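Local coordinates for protein Alpha/beta hydrolase (Pectobacterium atrosepticum SCRI1043, PDB 3BDV) that probably acts as a serine hydrolase of the alpha/beta-hydrolase fold, its natural substrate unknown, and binds calcium ions in the crystal, at residues T12-Q17 / I186-R191; E32-H37 / I77-S82; G101-A106 / L129-H134. All blocks are in the same frame, centred on the assembly; numbering follows the deposited sequence. Where two conformers were deposited one is given.

Contact 1: T12-Q17 / I186-R191; sequences TEVSQQ and ILIPNR. With EDO (1,2-ethanediol), chain G.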
ATOM      1  N   THR A  12       1.441 -17.250  -2.764  1.00 25.24           N
ATOM      2  CA  THR A  12       0.910 -18.251  -1.835  1.00 26.23           C
ATOM      3  C   THR A  12       1.988 -18.710  -0.819  1.00 25.84           C
ATOM      4  O   THR A  12       1.733 -18.773   0.377  1.00 23.86           O
ATOM      5  CB  THR A  12       0.270 -19.442  -2.623  1.00 25.62           C
ATOM      6  OG1 THR A  12      -0.869 -18.960  -3.349  1.00 32.86           O
ATOM      7  CG2 THR A  12      -0.140 -20.562  -1.663  1.00 32.13           C
ATOM      8  N   GLU A  13       3.220 -18.929  -1.269  1.00 24.85           N
ATOM      9  CA  GLU A  13       4.332 -19.203  -0.342  1.00 25.50           C
ATOM     10  C   GLU A  13       4.664 -18.058   0.604  1.00 27.44           C
ATOM     11  O   GLU A  13       4.974 -18.277   1.787  1.00 25.28           O
ATOM     12  CB  GLU A  13       5.605 -19.569  -1.086  1.00 25.82           C
ATOM     13  CG  GLU A  13       5.523 -20.882  -1.821  1.00 38.01           C
ATOM     14  CD  GLU A  13       5.293 -22.051  -0.876  1.00 44.24           C
ATOM     15  OE1 GLU A  13       6.130 -22.244   0.031  1.00 45.15           O
ATOM     16  OE2 GLU A  13       4.266 -22.751  -1.030  1.00 49.82           O
ATOM     17  N   VAL A  14       4.664 -16.833   0.089  1.00 25.96           N
ATOM     18  CA  VAL A  14       4.925 -15.669   0.951  1.00 24.21           C
ATOM     19  C   VAL A  14       3.895 -15.607   2.072  1.00 25.43           C
ATOM     20  O   VAL A  14       4.223 -15.324   3.205  1.00 23.13           O
ATOM     21  CB  VAL A  14       4.910 -14.363   0.133  1.00 24.22           C
ATOM     22  CG1 VAL A  14       4.800 -13.112   1.016  1.00 22.12           C
ATOM     23  CG2 VAL A  14       6.171 -14.299  -0.803  1.00 23.07           C
ATOM     24  N   SER A  15       2.643 -15.887   1.731  1.00 27.51           N
ATOM     25  CA  SER A  15       1.553 -15.834   2.693  1.00 27.57           C
ATOM     26  C   SER A  15       1.647 -16.868   3.814  1.00 27.91           C
ATOM     27  O   SER A  15       1.059 -16.697   4.869  1.00 29.10           O
ATOM     28  CB  SER A  15       0.224 -15.932   1.953  1.00 28.92           C
ATOM     29  OG  SER A  15       0.029 -14.756   1.188  1.00 29.44           O
ATOM     30  N   GLN A  16       2.425 -17.913   3.625  1.00 29.36           N
ATOM     31  CA  GLN A  16       2.683 -18.856   4.724  1.00 30.22           C
ATOM     32  C   GLN A  16       3.390 -18.188   5.912  1.00 31.13           C
ATOM     33  O   GLN A  16       3.363 -18.730   7.021  1.00 28.93           O
ATOM     34  CB  GLN A  16       3.556 -20.035   4.283  1.00 33.49           C
ATOM     35  CG  GLN A  16       3.174 -20.704   2.983  1.00 36.80           C
ATOM     36  CD  GLN A  16       1.963 -21.581   3.097  1.00 47.45           C
ATOM     37  OE1 GLN A  16       0.916 -21.169   3.598  1.00 49.83           O
ATOM     38  NE2 GLN A  16       2.094 -22.812   2.611  1.00 58.08           N
ATOM     39  N   GLN A  17       4.069 -17.061   5.668  1.00 27.03           N
ATOM     40  CA  GLN A  17       4.878 -16.408   6.697  1.00 25.12           C
ATOM     41  C   GLN A  17       4.659 -14.901   6.913  1.00 24.47           C
ATOM     42  O   GLN A  17       5.060 -14.374   7.930  1.00 24.10           O
ATOM     43  CB  GLN A  17       6.343 -16.624   6.390  1.00 25.08           C
ATOM     44  CG  GLN A  17       6.808 -18.076   6.502  1.00 29.31           C
ATOM     45  CD  GLN A  17       8.323 -18.162   6.439  1.00 32.56           C
ATOM     46  OE1 GLN A  17       9.013 -17.564   7.254  1.00 31.46           O
ATOM     47  NE2 GLN A  17       8.847 -18.889   5.459  1.00 35.06           N
ATOM     48  N   ILE A 186      12.003 -11.223  -0.075  1.00 24.26           N
ATOM     49  CA  ILE A 186      13.211 -10.851   0.683  1.00 22.20           C
ATOM     50  C   ILE A 186      12.855 -10.468   2.109  1.00 26.75           C
ATOM     51  O   ILE A 186      13.732 -10.318   2.925  1.00 24.30           O
ATOM     52  CB  ILE A 186      14.079  -9.758  -0.008  1.00 24.03           C
ATOM     53  CG1 ILE A 186      13.322  -8.495  -0.313  1.00 32.72           C
ATOM     54  CG2 ILE A 186      14.649 -10.311  -1.338  1.00 33.82           C
ATOM     55  CD1 ILE A 186      14.216  -7.315  -0.630  1.00 31.84           C
ATOM     56  N   LEU A 187      11.583 -10.354   2.425  1.00 23.75           N
ATOM     57  CA  LEU A 187      11.184 -10.091   3.800  1.00 23.13           C
ATOM     58  C   LEU A 187      10.738 -11.332   4.557  1.00 26.00           C
ATOM     59  O   LEU A 187      10.387 -11.249   5.747  1.00 25.88           O
ATOM     60  CB  LEU A 187      10.051  -9.059   3.790  1.00 25.25           C
ATOM     61  CG  LEU A 187      10.318  -7.727   3.076  1.00 25.03           C
ATOM     62  CD1 LEU A 187       9.083  -6.851   3.024  1.00 22.29           C
ATOM     63  CD2 LEU A 187      11.559  -7.017   3.707  1.00 26.66           C
ATOM     64  N   ILE A 188      10.679 -12.474   3.891  1.00 24.60           N
ATOM     65  CA  ILE A 188      10.224 -13.712   4.543  1.00 25.63           C
ATOM     66  C   ILE A 188      11.274 -14.119   5.588  1.00 24.92           C
ATOM     67  O   ILE A 188      12.448 -14.100   5.281  1.00 24.87           O
ATOM     68  CB  ILE A 188      10.025 -14.829   3.515  1.00 26.61           C
ATOM     69  CG1 ILE A 188       8.794 -14.533   2.674  1.00 32.26           C
ATOM     70  CG2 ILE A 188       9.814 -16.192   4.188  1.00 29.93           C
ATOM     71  CD1 ILE A 188       8.666 -15.458   1.483  1.00 39.24           C
ATOM     72  N   PRO A 189      10.861 -14.392   6.836  1.00 26.52           N
ATOM     73  CA  PRO A 189      11.823 -14.817   7.889  1.00 27.92           C
ATOM     74  C   PRO A 189      12.623 -16.078   7.592  1.00 30.41           C
ATOM     75  O   PRO A 189      13.833 -16.087   7.857  1.00 32.41           O
ATOM     76  CB  PRO A 189      10.937 -15.023   9.124  1.00 27.76           C
ATOM     77  CG  PRO A 189       9.810 -14.114   8.896  1.00 28.37           C
ATOM     78  CD  PRO A 189       9.521 -14.194   7.403  1.00 28.76           C
ATOM     79  N   ASN A 190      11.964 -17.111   7.044  1.00 28.30           N
ATOM     80  CA  ASN A 190      12.581 -18.408   6.736  1.00 25.61           C
ATOM     81  C   ASN A 190      12.401 -18.776   5.278  1.00 32.88           C
ATOM     82  O   ASN A 190      11.415 -19.397   4.907  1.00 30.23           O
ATOM     83  CB  ASN A 190      11.953 -19.487   7.601  1.00 24.46           C
ATOM     84  CG  ASN A 190      12.145 -19.212   9.072  1.00 21.01           C
ATOM     85  OD1 ASN A 190      13.291 -19.153   9.532  1.00 20.77           O
ATOM     86  ND2 ASN A 190      11.049 -19.071   9.824  1.00 26.41           N
ATOM     87  N   ARG A 191      13.383 -18.408   4.478  1.00 37.59           N
ATOM     88  CA  ARG A 191      13.308 -18.553   3.027  1.00 43.98           C
ATOM     89  C   ARG A 191      14.346 -19.619   2.635  1.00 49.91           C
ATOM     90  O   ARG A 191      15.513 -19.578   3.076  1.00 53.36           O
ATOM     91  CB  ARG A 191      13.586 -17.178   2.382  1.00 42.35           C
ATOM     92  CG  ARG A 191      13.038 -16.951   0.945  1.00 37.77           C
ATOM     93  CD  ARG A 191      13.792 -15.801   0.327  1.00 38.77           C
ATOM     94  NE  ARG A 191      13.605 -15.651  -1.121  1.00 23.82           N
ATOM     95  CZ  ARG A 191      14.262 -14.739  -1.842  1.00 32.24           C
ATOM     96  NH1 ARG A 191      15.102 -13.928  -1.216  1.00 34.01           N
ATOM     97  NH2 ARG A 191      14.072 -14.608  -3.181  1.00 28.60           N
ATOM     98  OXT ARG A 191      14.049 -20.568   1.887  1.00 53.53           O
TER
HETATM   99  C1  EDO G 195      15.380  -7.924   4.456  1.00 34.74           C
HETATM  100  O1  EDO G 195      15.061  -8.989   5.394  1.00 34.25           O
HETATM  101  C2  EDO G 195      16.774  -8.109   3.850  1.00 33.64           C
HETATM  102  O2  EDO G 195      16.817  -9.384   3.190  1.00 40.64           O

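Contact 2: E32-H37 / I77-S82; sequences EHWQSH and ILIGHS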
ATOM      1  N   GLU A  32     -13.942  -3.009  -8.670  1.00 23.58           N
ATOM      2  CA  GLU A  32     -13.008  -3.151  -9.791  1.00 21.57           C
ATOM      3  C   GLU A  32     -11.625  -2.610  -9.529  1.00 20.79           C
ATOM      4  O   GLU A  32     -10.765  -2.686 -10.392  1.00 23.40           O
ATOM      5  CB  GLU A  32     -13.568  -2.527 -11.047  1.00 22.34           C
ATOM      6  CG  GLU A  32     -14.528  -3.498 -11.830  1.00 33.72           C
ATOM      7  CD  GLU A  32     -13.876  -4.866 -12.191  1.00 43.07           C
ATOM      8  OE1 GLU A  32     -12.722  -4.916 -12.708  1.00 44.06           O
ATOM      9  OE2 GLU A  32     -14.539  -5.905 -11.944  1.00 53.18           O
ATOM     10  N   HIS A  33     -11.431  -2.057  -8.336  1.00 21.37           N
ATOM     11  CA  HIS A  33     -10.147  -1.544  -7.900  1.00 20.92           C
ATOM     12  C   HIS A  33      -9.204  -2.715  -7.641  1.00 21.75           C
ATOM     13  O   HIS A  33      -9.627  -3.785  -7.187  1.00 21.57           O
ATOM     14  CB  HIS A  33     -10.378  -0.746  -6.611  1.00 22.44           C
ATOM     15  CG  HIS A  33      -9.223   0.069  -6.150  1.00 24.25           C
ATOM     16  ND1 HIS A  33      -8.167  -0.460  -5.428  1.00 19.74           N
ATOM     17  CD2 HIS A  33      -9.028   1.407  -6.172  1.00 25.80           C
ATOM     18  CE1 HIS A  33      -7.342   0.518  -5.100  1.00 21.11           C
ATOM     19  NE2 HIS A  33      -7.839   1.658  -5.544  1.00 21.17           N
ATOM     20  N   TRP A  34      -7.937  -2.514  -7.969  1.00 21.79           N
ATOM     21  CA  TRP A  34      -6.904  -3.525  -7.752  1.00 19.93           C
ATOM     22  C   TRP A  34      -6.887  -4.121  -6.360  1.00 18.53           C
ATOM     23  O   TRP A  34      -6.651  -5.299  -6.214  1.00 20.05           O
ATOM     24  CB  TRP A  34      -5.501  -3.002  -8.126  1.00 19.85           C
ATOM     25  CG  TRP A  34      -5.038  -1.770  -7.404  1.00 19.75           C
ATOM     26  CD1 TRP A  34      -5.246  -0.463  -7.789  1.00 21.98           C
ATOM     27  CD2 TRP A  34      -4.194  -1.705  -6.249  1.00 16.49           C
ATOM     28  NE1 TRP A  34      -4.678   0.394  -6.908  1.00 23.79           N
ATOM     29  CE2 TRP A  34      -4.038  -0.333  -5.932  1.00 20.68           C
ATOM     30  CE3 TRP A  34      -3.650  -2.667  -5.382  1.00 20.96           C
ATOM     31  CZ2 TRP A  34      -3.311   0.094  -4.830  1.00 18.76           C
ATOM     32  CZ3 TRP A  34      -2.938  -2.231  -4.286  1.00 16.53           C
ATOM     33  CH2 TRP A  34      -2.762  -0.852  -4.046  1.00 21.04           C
ATOM     34  N   GLN A  35      -7.094  -3.337  -5.321  1.00 20.50           N
ATOM     35  CA  GLN A  35      -7.110  -3.928  -3.978  1.00 19.75           C
ATOM     36  C   GLN A  35      -8.244  -4.956  -3.823  1.00 19.58           C
ATOM     37  O   GLN A  35      -8.072  -5.985  -3.159  1.00 20.14           O
ATOM     38  CB  GLN A  35      -7.210  -2.842  -2.925  1.00 21.87           C
ATOM     39  CG  GLN A  35      -5.905  -2.096  -2.728  1.00 21.68           C
ATOM     40  CD  GLN A  35      -6.031  -0.973  -1.718  1.00 22.33           C
ATOM     41  OE1 GLN A  35      -7.053  -0.304  -1.684  1.00 25.75           O
ATOM     42  NE2 GLN A  35      -5.003  -0.754  -0.906  1.00 16.71           N
ATOM     43  N   SER A  36      -9.356  -4.711  -4.519  1.00 21.74           N
ATOM     44  CA  SER A  36     -10.466  -5.645  -4.527  1.00 18.96           C
ATOM     45  C   SER A  36     -10.183  -6.862  -5.420  1.00 19.02           C
ATOM     46  O   SER A  36     -10.552  -7.990  -5.068  1.00 20.33           O
ATOM     47  CB  SER A  36     -11.790  -4.936  -4.886  1.00 22.11           C
ATOM     48  OG  SER A  36     -12.138  -3.949  -3.891  1.00 20.33           O
ATOM     49  N   HIS A  37      -9.588  -6.666  -6.591  1.00 19.64           N
ATOM     50  CA  HIS A  37      -9.113  -7.805  -7.362  1.00 18.51           C
ATOM     51  C   HIS A  37      -8.229  -8.676  -6.497  1.00 20.39           C
ATOM     52  O   HIS A  37      -8.382  -9.907  -6.450  1.00 20.81           O
ATOM     53  CB  HIS A  37      -8.355  -7.342  -8.609  1.00 19.67           C
ATOM     54  CG  HIS A  37      -9.266  -6.943  -9.725  1.00 17.57           C
ATOM     55  ND1 HIS A  37      -9.594  -7.787 -10.763  1.00 24.36           N
ATOM     56  CD2 HIS A  37      -9.909  -5.772  -9.968  1.00 21.02           C
ATOM     57  CE1 HIS A  37     -10.409  -7.159 -11.593  1.00 21.10           C
ATOM     58  NE2 HIS A  37     -10.626  -5.936 -11.136  1.00 19.45           N
ATOM     59  N   ILE A  77       2.763  -6.860   5.749  1.00 22.72           N
ATOM     60  CA  ILE A  77       3.077  -5.847   4.735  1.00 21.16           C
ATOM     61  C   ILE A  77       1.845  -5.001   4.520  1.00 20.43           C
ATOM     62  O   ILE A  77       0.795  -5.534   4.157  1.00 18.70           O
ATOM     63  CB  ILE A  77       3.526  -6.472   3.391  1.00 23.86           C
ATOM     64  CG1 ILE A  77       4.832  -7.252   3.591  1.00 26.23           C
ATOM     65  CG2 ILE A  77       3.706  -5.375   2.354  1.00 23.02           C
ATOM     66  CD1 ILE A  77       5.313  -8.073   2.401  1.00 22.83           C
ATOM     67  N   LEU A  78       1.948  -3.701   4.802  1.00 20.19           N
ATOM     68  CA  LEU A  78       0.808  -2.774   4.556  1.00 19.87           C
ATOM     69  C   LEU A  78       0.794  -2.394   3.091  1.00 19.25           C
ATOM     70  O   LEU A  78       1.804  -1.972   2.562  1.00 20.59           O
ATOM     71  CB  LEU A  78       0.952  -1.515   5.399  1.00 20.29           C
ATOM     72  CG  LEU A  78       0.850  -1.706   6.923  1.00 18.49           C
ATOM     73  CD1 LEU A  78       1.031  -0.356   7.599  1.00 23.70           C
ATOM     74  CD2 LEU A  78      -0.460  -2.398   7.321  1.00 20.94           C
ATOM     75  N   ILE A  79      -0.335  -2.558   2.422  1.00 16.91           N
ATOM     76  CA  ILE A  79      -0.406  -2.260   0.956  1.00 16.83           C
ATOM     77  C   ILE A  79      -1.457  -1.140   0.859  1.00 20.50           C
ATOM     78  O   ILE A  79      -2.690  -1.355   0.954  1.00 19.63           O
ATOM     79  CB  ILE A  79      -0.789  -3.480   0.123  1.00 18.08           C
ATOM     80  CG1 ILE A  79       0.191  -4.647   0.280  1.00 18.45           C
ATOM     81  CG2 ILE A  79      -0.969  -3.085  -1.361  1.00 18.69           C
ATOM     82  CD1 ILE A  79      -0.256  -5.969  -0.344  1.00 21.02           C
ATOM     83  N   GLY A  80      -0.955   0.085   0.729  1.00 18.93           N
ATOM     84  CA  GLY A  80      -1.791   1.264   0.769  1.00 17.87           C
ATOM     85  C   GLY A  80      -2.067   1.941  -0.570  1.00 18.97           C
ATOM     86  O   GLY A  80      -1.217   1.938  -1.432  1.00 19.40           O
ATOM     87  N   HIS A  81      -3.215   2.596  -0.690  1.00 20.51           N
ATOM     88  CA  HIS A  81      -3.508   3.420  -1.859  1.00 21.37           C
ATOM     89  C   HIS A  81      -3.841   4.839  -1.422  1.00 19.73           C
ATOM     90  O   HIS A  81      -4.721   5.031  -0.588  1.00 18.70           O
ATOM     91  CB  HIS A  81      -4.701   2.842  -2.660  1.00 19.76           C
ATOM     92  CG  HIS A  81      -5.066   3.629  -3.888  1.00 19.05           C
ATOM     93  ND1 HIS A  81      -6.338   4.098  -4.133  1.00 21.32           N
ATOM     94  CD2 HIS A  81      -4.306   4.055  -4.924  1.00 19.15           C
ATOM     95  CE1 HIS A  81      -6.348   4.762  -5.275  1.00 24.40           C
ATOM     96  NE2 HIS A  81      -5.127   4.734  -5.790  1.00 19.00           N
ATOM     97  N   SER A  82      -3.170   5.832  -2.005  1.00 21.95           N
ATOM     98  CA  SER A  82      -3.561   7.242  -1.819  1.00 21.58           C
ATOM     99  C   SER A  82      -3.559   7.676  -0.328  1.00 22.21           C
ATOM    100  O   SER A  82      -2.532   7.572   0.349  1.00 21.75           O
ATOM    101  CB  SER A  82      -4.889   7.504  -2.529  1.00 25.17           C
ATOM    102  OG  SER A  82      -5.060   8.913  -2.756  1.00 24.59           O
TER

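Contact 3: G101-A106 / L129-H134; sequences GVMLVA and LTFASH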
ATOM      1  N   GLY A 101       7.218  -4.569   5.981  1.00 19.54           N
ATOM      2  CA  GLY A 101       7.409  -3.685   4.819  1.00 20.68           C
ATOM      3  C   GLY A 101       6.132  -2.953   4.488  1.00 21.83           C
ATOM      4  O   GLY A 101       5.052  -3.288   5.012  1.00 18.99           O
ATOM      5  N   VAL A 102       6.248  -1.923   3.666  1.00 22.15           N
ATOM      6  CA  VAL A 102       5.062  -1.216   3.212  0.50 22.12           C
ATOM      7  C   VAL A 102       5.184  -0.929   1.731  1.00 19.99           C
ATOM      8  O   VAL A 102       6.264  -0.693   1.191  1.00 23.31           O
ATOM      9  CB  VAL A 102       4.752   0.095   4.018  0.50 20.87           C
ATOM     10  CG1 VAL A 102       4.511  -0.191   5.502  0.50 23.00           C
ATOM     11  CG2 VAL A 102       5.840   1.115   3.822  0.50 26.27           C
HETATM   12  N   MSE A 103       4.056  -1.054   1.058  1.00 16.76           N
HETATM   13  CA  MSE A 103       3.919  -0.799  -0.387  1.00 18.11           C
HETATM   14  C   MSE A 103       2.949   0.350  -0.515  1.00 18.37           C
HETATM   15  O   MSE A 103       1.789   0.223  -0.076  1.00 19.92           O
HETATM   16  CB  MSE A 103       3.395  -2.047  -1.118  1.00 20.21           C
HETATM   17  CG  MSE A 103       3.072  -1.809  -2.511  1.00 18.54           C
HETATM   18 SE   MSE A 103       2.980  -3.536  -3.433  0.75 19.80          SE
HETATM   19  CE  MSE A 103       2.076  -3.032  -5.007  1.00 21.54           C
ATOM     20  N   LEU A 104       3.426   1.466  -1.061  1.00 16.97           N
ATOM     21  CA  LEU A 104       2.703   2.752  -1.149  1.00 18.53           C
ATOM     22  C   LEU A 104       2.365   2.988  -2.616  1.00 18.98           C
ATOM     23  O   LEU A 104       3.200   3.320  -3.432  1.00 22.01           O
ATOM     24  CB  LEU A 104       3.524   3.916  -0.599  1.00 20.12           C
ATOM     25  CG  LEU A 104       4.041   3.688   0.806  1.00 18.15           C
ATOM     26  CD1 LEU A 104       4.931   4.829   1.404  1.00 22.94           C
ATOM     27  CD2 LEU A 104       2.858   3.381   1.739  1.00 22.77           C
ATOM     28  N   VAL A 105       1.090   2.838  -2.938  1.00 17.77           N
ATOM     29  CA  VAL A 105       0.683   2.931  -4.321  1.00 17.84           C
ATOM     30  C   VAL A 105      -0.071   4.238  -4.510  1.00 18.72           C
ATOM     31  O   VAL A 105      -1.113   4.443  -3.892  1.00 19.19           O
ATOM     32  CB  VAL A 105      -0.245   1.760  -4.710  1.00 18.98           C
ATOM     33  CG1 VAL A 105      -0.704   1.933  -6.221  1.00 18.28           C
ATOM     34  CG2 VAL A 105       0.450   0.401  -4.435  1.00 20.55           C
ATOM     35  N   ALA A 106       0.476   5.118  -5.337  1.00 18.32           N
ATOM     36  CA  ALA A 106      -0.125   6.458  -5.555  1.00 20.35           C
ATOM     37  C   ALA A 106      -0.367   7.168  -4.209  1.00 19.30           C
ATOM     38  O   ALA A 106      -1.470   7.641  -3.916  1.00 19.69           O
ATOM     39  CB  ALA A 106      -1.428   6.388  -6.396  1.00 17.82           C
ATOM     40  N   LEU A 129       8.327   0.255  -0.802  1.00 20.90           N
ATOM     41  CA  LEU A 129       8.205   0.358  -2.232  1.00 19.09           C
ATOM     42  C   LEU A 129       7.076   1.369  -2.548  1.00 23.73           C
ATOM     43  O   LEU A 129       5.974   1.226  -2.022  1.00 23.48           O
ATOM     44  CB  LEU A 129       7.832  -1.006  -2.762  1.00 22.15           C
ATOM     45  CG  LEU A 129       7.992  -1.419  -4.182  1.00 29.55           C
ATOM     46  CD1 LEU A 129       9.470  -1.382  -4.557  1.00 33.27           C
ATOM     47  CD2 LEU A 129       7.369  -2.854  -4.238  1.00 26.15           C
ATOM     48  N   THR A 130       7.342   2.325  -3.452  1.00 20.70           N
ATOM     49  CA  THR A 130       6.383   3.365  -3.818  1.00 19.15           C
ATOM     50  C   THR A 130       6.128   3.327  -5.319  1.00 19.13           C
ATOM     51  O   THR A 130       7.087   3.308  -6.083  1.00 22.26           O
ATOM     52  CB  THR A 130       6.860   4.764  -3.402  1.00 18.68           C
ATOM     53  OG1 THR A 130       6.985   4.803  -1.970  1.00 21.59           O
ATOM     54  CG2 THR A 130       5.854   5.893  -3.842  1.00 22.27           C
ATOM     55  N   PHE A 131       4.868   3.334  -5.724  1.00 18.25           N
ATOM     56  CA  PHE A 131       4.509   3.332  -7.147  1.00 17.23           C
ATOM     57  C   PHE A 131       3.885   4.696  -7.433  1.00 20.62           C
ATOM     58  O   PHE A 131       2.980   5.133  -6.701  1.00 21.39           O
ATOM     59  CB  PHE A 131       3.468   2.258  -7.445  1.00 20.46           C
ATOM     60  CG  PHE A 131       3.987   0.870  -7.256  1.00 20.68           C
ATOM     61  CD1 PHE A 131       4.117   0.320  -6.009  1.00 20.15           C
ATOM     62  CD2 PHE A 131       4.328   0.095  -8.342  1.00 20.96           C
ATOM     63  CE1 PHE A 131       4.635  -0.961  -5.849  1.00 22.27           C
ATOM     64  CE2 PHE A 131       4.827  -1.183  -8.170  1.00 19.54           C
ATOM     65  CZ  PHE A 131       4.993  -1.704  -6.937  1.00 19.79           C
ATOM     66  N   ALA A 132       4.394   5.364  -8.460  1.00 20.13           N
ATOM     67  CA  ALA A 132       4.002   6.750  -8.773  1.00 19.69           C
ATOM     68  C   ALA A 132       3.618   6.860 -10.237  1.00 21.33           C
ATOM     69  O   ALA A 132       4.281   6.346 -11.089  1.00 23.24           O
ATOM     70  CB  ALA A 132       5.129   7.702  -8.429  1.00 19.18           C
ATOM     71  N   SER A 133       2.527   7.573 -10.502  1.00 20.34           N
ATOM     72  CA  SER A 133       2.035   7.856 -11.860  1.00 19.90           C
ATOM     73  C   SER A 133       2.438   9.292 -12.301  1.00 19.64           C
ATOM     74  O   SER A 133       2.682  10.184 -11.451  1.00 20.53           O
ATOM     75  CB  SER A 133       0.512   7.690 -11.850  1.00 20.34           C
ATOM     76  OG  SER A 133      -0.086   8.223 -13.000  1.00 19.10           O
ATOM     77  N   HIS A 134       2.534   9.500 -13.623  1.00 17.59           N
ATOM     78  CA  HIS A 134       2.826  10.836 -14.108  1.00 17.51           C
ATOM     79  C   HIS A 134       1.594  11.719 -14.284  1.00 19.76           C
ATOM     80  O   HIS A 134       1.753  12.885 -14.596  1.00 21.92           O
ATOM     81  CB  HIS A 134       3.551  10.801 -15.448  1.00 20.47           C
ATOM     82  CG  HIS A 134       4.978  10.441 -15.322  1.00 19.98           C
ATOM     83  ND1 HIS A 134       5.981  11.386 -15.380  1.00 19.24           N
ATOM     84  CD2 HIS A 134       5.570   9.256 -15.044  1.00 24.13           C
ATOM     85  CE1 HIS A 134       7.142  10.774 -15.194  1.00 21.99           C
ATOM     86  NE2 HIS A 134       6.925   9.483 -15.033  1.00 18.88           N
TER

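Contact 1: T12-Q17 / I186-R191
I186 opens the C-terminal tail, and its carbonyl O accepts from both hydroxyls of a 1,2-ethanediol, probably carried over from the crystallisation liquor. The contact proper starts at I188, whose two branches are used separately. CG1 stands anti to the carbonyl carbon (chi1 -72°), and the extended arm carries I188 CD1 obliquely to V14, 3.6 Å from V14 CG2. The other branch, I188 CG2, lies against the carboxamide of Q17, 3.1 Å from Q17 NE2, a tight apolar-polar approach. P189 CD comes to 3.4 Å from Q17 OE1 as the two side chains slide past each other in opposite directions. At N190 the backbone takes over. N190 N donates to Q17 OE1 over 3.0 Å, in the carbonyl plane and on a lone pair, while N190 O receives Q17 NE2 at 2.7 Å, nearly straight at 165°. Both bonds grip one amide, fixing its rotation: N190 O lies in the carboxamide plane, although the N-H reaches that acceptor from above its carbonyl plane. The extended chain of Q17 beyond CG provides the necessary reach. The contact thus ties the C-terminal end of helix 4-15 to the tail after helix 174-185, where V14 also touches S184 and E185 and I188 touches L18, just before strand 19-23.

Contact 2: E32-H37 / I77-S82
Aromatic contacts dominate, with the H81 ring as the shared target. H81 holds CG anti to its backbone N, and the ring so placed meets H33 and W34. The H33 edge meets the H81 face in an offset edge-to-face pair, centroids 4.7 Å apart and planes at 66°; H33 NE2 lies 3.2 Å from H81 ND1. The five-membered ring of W34 also points its edge at the H81 face, with planes at 85°, and CZ2 of W34 approaches H81 CB at 3.8 Å. W34 adopts the crowded first torsion, CG between backbone N and carbonyl carbon (chi1 58°), and one indole face is lined at its rim by H33 CE1 and Q35 CG.

The apolar component is smaller: I79 CG2 arrives at the far edge of the indole, in its plane, 3.6 Å from W34 CZ3.

Polar bonds hold several of these groups in place. H33 occupies the N-cap position, H33 ND1 accepting from Q35 N over 3.1 Å with the donor near the ring plane, so the cap helps fix the imidazole that faces H81. The extended Q35 side chain brings Q35 NE2 to 3.0 Å from I79 O; its amide is held by S29 OG at OE1 and V23 O at NE2. W34 NE1 and H81 NE2 bond to the carbonyls of I164 and H163, respectively, so these buried nitrogens are satisfied.

H33, W34 and H81 thus form an aromatic cluster, beside a G-x-S-x-G sequence (G80, S82) consistent with the nucleophile elbow of alpha/beta-hydrolases. The whole joins the start of helix 34-41 to the C-terminal end of strand 76-81, between strands 19-23 and 99-105; W34 also touches V105, and I79 reaches L180 of helix 174-185.

Contact 3: G101-A106 / L129-H134
M103 sets CG anti to its backbone N (chi1 172°) and stays extended to the methyl, whereas F131 places CG anti to the carbonyl carbon (chi1 -66°); these torsions bring selenomethionine and phenyl together on one sheet face. The tip does the touching: M103 CE lies 3.4 Å from F131 CE1, and M103 SE stands 5.0 Å from the ring centroid, obliquely placed, a Met-aromatic contact in its selenium form. V105 CG2 joins the same ring, 4.0 Å from F131 CD1. On the other face T130 OG1 lies beside L104 CB, and T130 OG1 and S153 OG are hydrogen-bonded to each other. The backbones run parallel, with axes 4.7 Å apart and 7° between directions. Four bonds alternate between the strands: L129 N to V102 O, L104 N to L129 O at 2.7 Å, F131 N to L104 O, and A106 N to F131 O. The first three donors lie nearly along their C=O axes. Helix 174-185 covers the M103 and F131 face through L180 and R179, and W151 of helix 141-151 touches L104. Such a parallel strand pair, sandwiched by helices, is characteristic of the central sheet of the alpha/beta-hydrolase fold.

In the fold
Contacts 2 and 3 meet in the six-stranded parallel sheet, where strands 76-81 and 99-105 are neighbours; their centres lie 11 Å apart. Probable backbone hydrogen bonds, L78 O with M103 N and G80 N with M103 O, join them directly. Contact 1 sits at the surface, about 20 Å from contact 2 and 21 Å from contact 3 between centres, yet L187 packs on both I77 and G101. Along the chain, contact 2 closes before contact 3 opens, and contact 1 spans both, joining the end of the first helix to the C-terminal tail. G80 and S82 fit a GxSxG nucleophile elbow, so contact 2 probably borders the active site, while contact 3 extends the supporting sheet.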